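Aminoacyltransferase FemA (Staphylococcus aureus, PDB 1LRZ) catalyses the addition of glycines 2 and 3 of the pentaglycine bridge of staphylococcal peptidoglycan, using glycyl-tRNA as donor. Local coordinates at residues H106-Q114 against N125-M135. Numbering follows the deposited sequence.
Sequences HIDPYLPYQ and NAGNDWFFDKM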
# COMPACT_ATOMS: atom_id res chain seq x y z
N HIS A 106 -23.71 -6.57 4.42
CA HIS A 106 -22.94 -5.43 3.95
C HIS A 106 -21.82 -5.87 3.00
O HIS A 106 -20.95 -6.67 3.38
CB HIS A 106 -22.35 -4.72 5.18
CG HIS A 106 -21.41 -3.59 4.86
ND1 HIS A 106 -20.57 -3.05 5.81
CD2 HIS A 106 -21.18 -2.92 3.72
CE1 HIS A 106 -19.85 -2.08 5.25
NE2 HIS A 106 -20.21 -1.99 3.98
N ILE A 107 -21.85 -5.39 1.76
CA ILE A 107 -20.82 -5.74 0.78
C ILE A 107 -20.08 -4.48 0.28
O ILE A 107 -20.68 -3.41 0.12
CB ILE A 107 -21.39 -6.48 -0.45
CG1 ILE A 107 -22.39 -5.59 -1.18
CG2 ILE A 107 -22.06 -7.80 -0.00
CD1 ILE A 107 -22.78 -6.10 -2.56
N ASP A 108 -18.78 -4.62 0.04
CA ASP A 108 -17.96 -3.53 -0.47
C ASP A 108 -16.95 -4.13 -1.45
O ASP A 108 -15.75 -4.19 -1.20
CB ASP A 108 -17.28 -2.76 0.69
CG ASP A 108 -16.41 -3.63 1.59
OD1 ASP A 108 -15.70 -3.07 2.43
OD2 ASP A 108 -16.44 -4.87 1.48
N PRO A 109 -17.45 -4.61 -2.61
CA PRO A 109 -16.63 -5.23 -3.65
C PRO A 109 -15.50 -4.36 -4.16
O PRO A 109 -15.64 -3.15 -4.34
CB PRO A 109 -17.65 -5.57 -4.74
CG PRO A 109 -18.67 -4.52 -4.59
CD PRO A 109 -18.83 -4.39 -3.09
N TYR A 110 -14.36 -5.01 -4.37
CA TYR A 110 -13.13 -4.39 -4.87
C TYR A 110 -13.37 -4.33 -6.38
O TYR A 110 -12.76 -5.07 -7.15
CB TYR A 110 -11.96 -5.32 -4.53
CG TYR A 110 -10.58 -4.68 -4.59
CD1 TYR A 110 -9.43 -5.47 -4.55
CD2 TYR A 110 -10.42 -3.29 -4.65
CE1 TYR A 110 -8.16 -4.91 -4.56
CE2 TYR A 110 -9.14 -2.71 -4.68
CZ TYR A 110 -8.02 -3.53 -4.62
OH TYR A 110 -6.75 -3.00 -4.61
N LEU A 111 -14.28 -3.45 -6.77
CA LEU A 111 -14.70 -3.30 -8.16
C LEU A 111 -14.60 -1.85 -8.63
O LEU A 111 -15.31 -0.99 -8.12
CB LEU A 111 -16.17 -3.76 -8.27
CG LEU A 111 -16.87 -3.70 -9.63
CD1 LEU A 111 -16.14 -4.62 -10.59
CD2 LEU A 111 -18.34 -4.13 -9.49
N PRO A 112 -13.74 -1.56 -9.62
CA PRO A 112 -13.60 -0.19 -10.11
C PRO A 112 -14.90 0.36 -10.66
O PRO A 112 -15.71 -0.37 -11.23
CB PRO A 112 -12.53 -0.30 -11.20
CG PRO A 112 -11.74 -1.51 -10.80
CD PRO A 112 -12.82 -2.47 -10.33
N TYR A 113 -15.07 1.67 -10.49
CA TYR A 113 -16.23 2.40 -10.97
C TYR A 113 -15.75 3.42 -12.00
O TYR A 113 -16.16 3.38 -13.17
CB TYR A 113 -16.91 3.10 -9.79
CG TYR A 113 -17.90 4.18 -10.17
CD1 TYR A 113 -18.84 3.98 -11.20
CD2 TYR A 113 -17.93 5.39 -9.48
CE1 TYR A 113 -19.76 4.96 -11.54
CE2 TYR A 113 -18.85 6.39 -9.81
CZ TYR A 113 -19.77 6.17 -10.83
OH TYR A 113 -20.69 7.14 -11.14
N GLN A 114 -14.86 4.31 -11.57
CA GLN A 114 -14.30 5.35 -12.43
C GLN A 114 -12.79 5.50 -12.21
O GLN A 114 -12.26 5.12 -11.16
CB GLN A 114 -14.95 6.71 -12.12
CG GLN A 114 -16.45 6.77 -12.27
CD GLN A 114 -16.98 8.18 -12.07
OE1 GLN A 114 -17.69 8.70 -12.92
NE2 GLN A 114 -16.64 8.80 -10.93
N ASN A 125 -14.50 5.75 -17.47
CA ASN A 125 -15.49 4.95 -16.76
C ASN A 125 -14.96 3.51 -16.83
O ASN A 125 -14.49 3.07 -17.89
CB ASN A 125 -16.84 5.05 -17.47
CG ASN A 125 -17.92 4.30 -16.74
OD1 ASN A 125 -18.55 4.82 -15.82
ND2 ASN A 125 -18.14 3.05 -17.14
N ALA A 126 -15.05 2.76 -15.73
CA ALA A 126 -14.53 1.38 -15.71
C ALA A 126 -15.42 0.38 -16.45
O ALA A 126 -15.02 -0.77 -16.68
CB ALA A 126 -14.32 0.93 -14.25
N GLY A 127 -16.63 0.81 -16.80
CA GLY A 127 -17.56 -0.05 -17.52
C GLY A 127 -18.37 -1.00 -16.65
O GLY A 127 -18.88 -2.01 -17.14
N ASN A 128 -18.51 -0.69 -15.37
CA ASN A 128 -19.24 -1.55 -14.44
C ASN A 128 -20.50 -0.90 -13.88
O ASN A 128 -21.06 -1.38 -12.89
CB ASN A 128 -18.31 -1.96 -13.27
CG ASN A 128 -17.03 -2.63 -13.76
OD1 ASN A 128 -17.06 -3.44 -14.68
ND2 ASN A 128 -15.90 -2.29 -13.13
N ASP A 129 -20.94 0.18 -14.51
CA ASP A 129 -22.15 0.90 -14.07
C ASP A 129 -23.37 -0.02 -13.90
O ASP A 129 -24.20 0.23 -13.03
CB ASP A 129 -22.49 2.00 -15.09
CG ASP A 129 -21.54 3.18 -15.02
OD1 ASP A 129 -20.47 3.08 -14.39
OD2 ASP A 129 -21.88 4.23 -15.62
N TRP A 130 -23.48 -1.05 -14.74
CA TRP A 130 -24.60 -1.99 -14.66
C TRP A 130 -24.72 -2.62 -13.27
O TRP A 130 -25.80 -3.05 -12.85
CB TRP A 130 -24.44 -3.11 -15.69
CG TRP A 130 -23.25 -3.98 -15.45
CD1 TRP A 130 -21.98 -3.79 -15.92
CD2 TRP A 130 -23.20 -5.15 -14.62
NE1 TRP A 130 -21.14 -4.77 -15.44
CE2 TRP A 130 -21.87 -5.62 -14.64
CE3 TRP A 130 -24.15 -5.86 -13.87
CZ2 TRP A 130 -21.46 -6.76 -13.92
CZ3 TRP A 130 -23.74 -6.99 -13.15
CH2 TRP A 130 -22.41 -7.43 -13.19
N PHE A 131 -23.60 -2.69 -12.57
CA PHE A 131 -23.58 -3.28 -11.24
C PHE A 131 -24.55 -2.61 -10.27
O PHE A 131 -25.23 -3.30 -9.51
CB PHE A 131 -22.17 -3.23 -10.65
CG PHE A 131 -22.01 -4.03 -9.40
CD1 PHE A 131 -22.04 -5.42 -9.44
CD2 PHE A 131 -21.85 -3.39 -8.17
CE1 PHE A 131 -21.90 -6.17 -8.28
CE2 PHE A 131 -21.71 -4.13 -7.01
CZ PHE A 131 -21.74 -5.53 -7.06
N PHE A 132 -24.61 -1.29 -10.29
CA PHE A 132 -25.50 -0.58 -9.38
C PHE A 132 -26.96 -1.02 -9.53
O PHE A 132 -27.64 -1.28 -8.53
CB PHE A 132 -25.40 0.94 -9.57
CG PHE A 132 -24.03 1.52 -9.25
CD1 PHE A 132 -23.05 1.64 -10.24
CD2 PHE A 132 -23.71 1.91 -7.94
CE1 PHE A 132 -21.78 2.14 -9.95
CE2 PHE A 132 -22.44 2.41 -7.63
CZ PHE A 132 -21.47 2.53 -8.64
N ASP A 133 -27.44 -1.12 -10.76
CA ASP A 133 -28.81 -1.53 -11.03
C ASP A 133 -29.06 -2.96 -10.60
O ASP A 133 -30.10 -3.27 -10.00
CB ASP A 133 -29.14 -1.38 -12.52
CG ASP A 133 -29.54 0.05 -12.90
OD1 ASP A 133 -29.62 0.35 -14.11
OD2 ASP A 133 -29.80 0.86 -11.98
N LYS A 134 -28.12 -3.85 -10.91
CA LYS A 134 -28.27 -5.24 -10.52
C LYS A 134 -28.35 -5.38 -9.00
O LYS A 134 -29.19 -6.12 -8.49
CB LYS A 134 -27.13 -6.08 -11.09
CG LYS A 134 -27.14 -7.52 -10.59
CD LYS A 134 -26.80 -8.49 -11.70
CE LYS A 134 -27.90 -8.50 -12.76
NZ LYS A 134 -27.64 -9.49 -13.83
N MET A 135 -27.48 -4.69 -8.26
CA MET A 135 -27.52 -4.80 -6.81
C MET A 135 -28.86 -4.27 -6.29
O MET A 135 -29.50 -4.88 -5.42
CB MET A 135 -26.35 -4.03 -6.17
CG MET A 135 -24.97 -4.71 -6.33
SD MET A 135 -24.90 -6.41 -5.69
CE MET A 135 -25.16 -7.33 -7.12
O HOH W 1 -18.18 1.56 -13.93
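Asn-128 and Ala-126 each donate a hydrogen bond to a backbone carbonyl of the other segment, Pro-112 O and Tyr-113 O. The Asn-128 ND2 to Pro-112 O bond is short at 2.7 Å and nearly straight; the carbonyl oxygen lies almost in the amide plane of Asn-128, although the donor is tilted from the plane of the carbonyl. Ala-126 N donates to Tyr-113 O (2.9 Å) from above the carbonyl plane. Tyr-113 O also accepts a hydrogen bond from a water at 2.8 Å; the same water accepts one from Asn-128 N and donates one to Asp-129 OD1, tying the turn leading into helix 130-137 to the strand. Gln-114 and Asn-125 form an antiparallel non-hydrogen-bonded pair beside this cluster.

An edge of Phe-132 points at one face of the Tyr-113 ring, a T-shaped pair with centroids 5.3 Å apart and planes at 73°, while Asp-129 OD1 sits at the tyrosine's edge, 3.5 Å from Tyr-113 CE1. With CG anti to the backbone N (chi1 -180°), Leu-111 splits its methyls: CD1 rests against the Asn-128 amide, and CD2 makes a CH-pi contact 3.8 Å from the Phe-131 centroid, only 16° off the ring normal.

Apolar packing extends the contact along the helix. Pro-109 CG touches Phe-131 CE2, and Ile-107 CD1 meets Met-135 SD at 3.8 Å.

The contact thus bridges both sheets of this FemABX protein: Ile-107 and Met-135 share Phe-90 of helix 83-98 and Phe-397 of strand 397-400, whereas at the other end Tyr-113 and Gln-114 form a classic beta bulge opposite Glu-392 of strand 389-393.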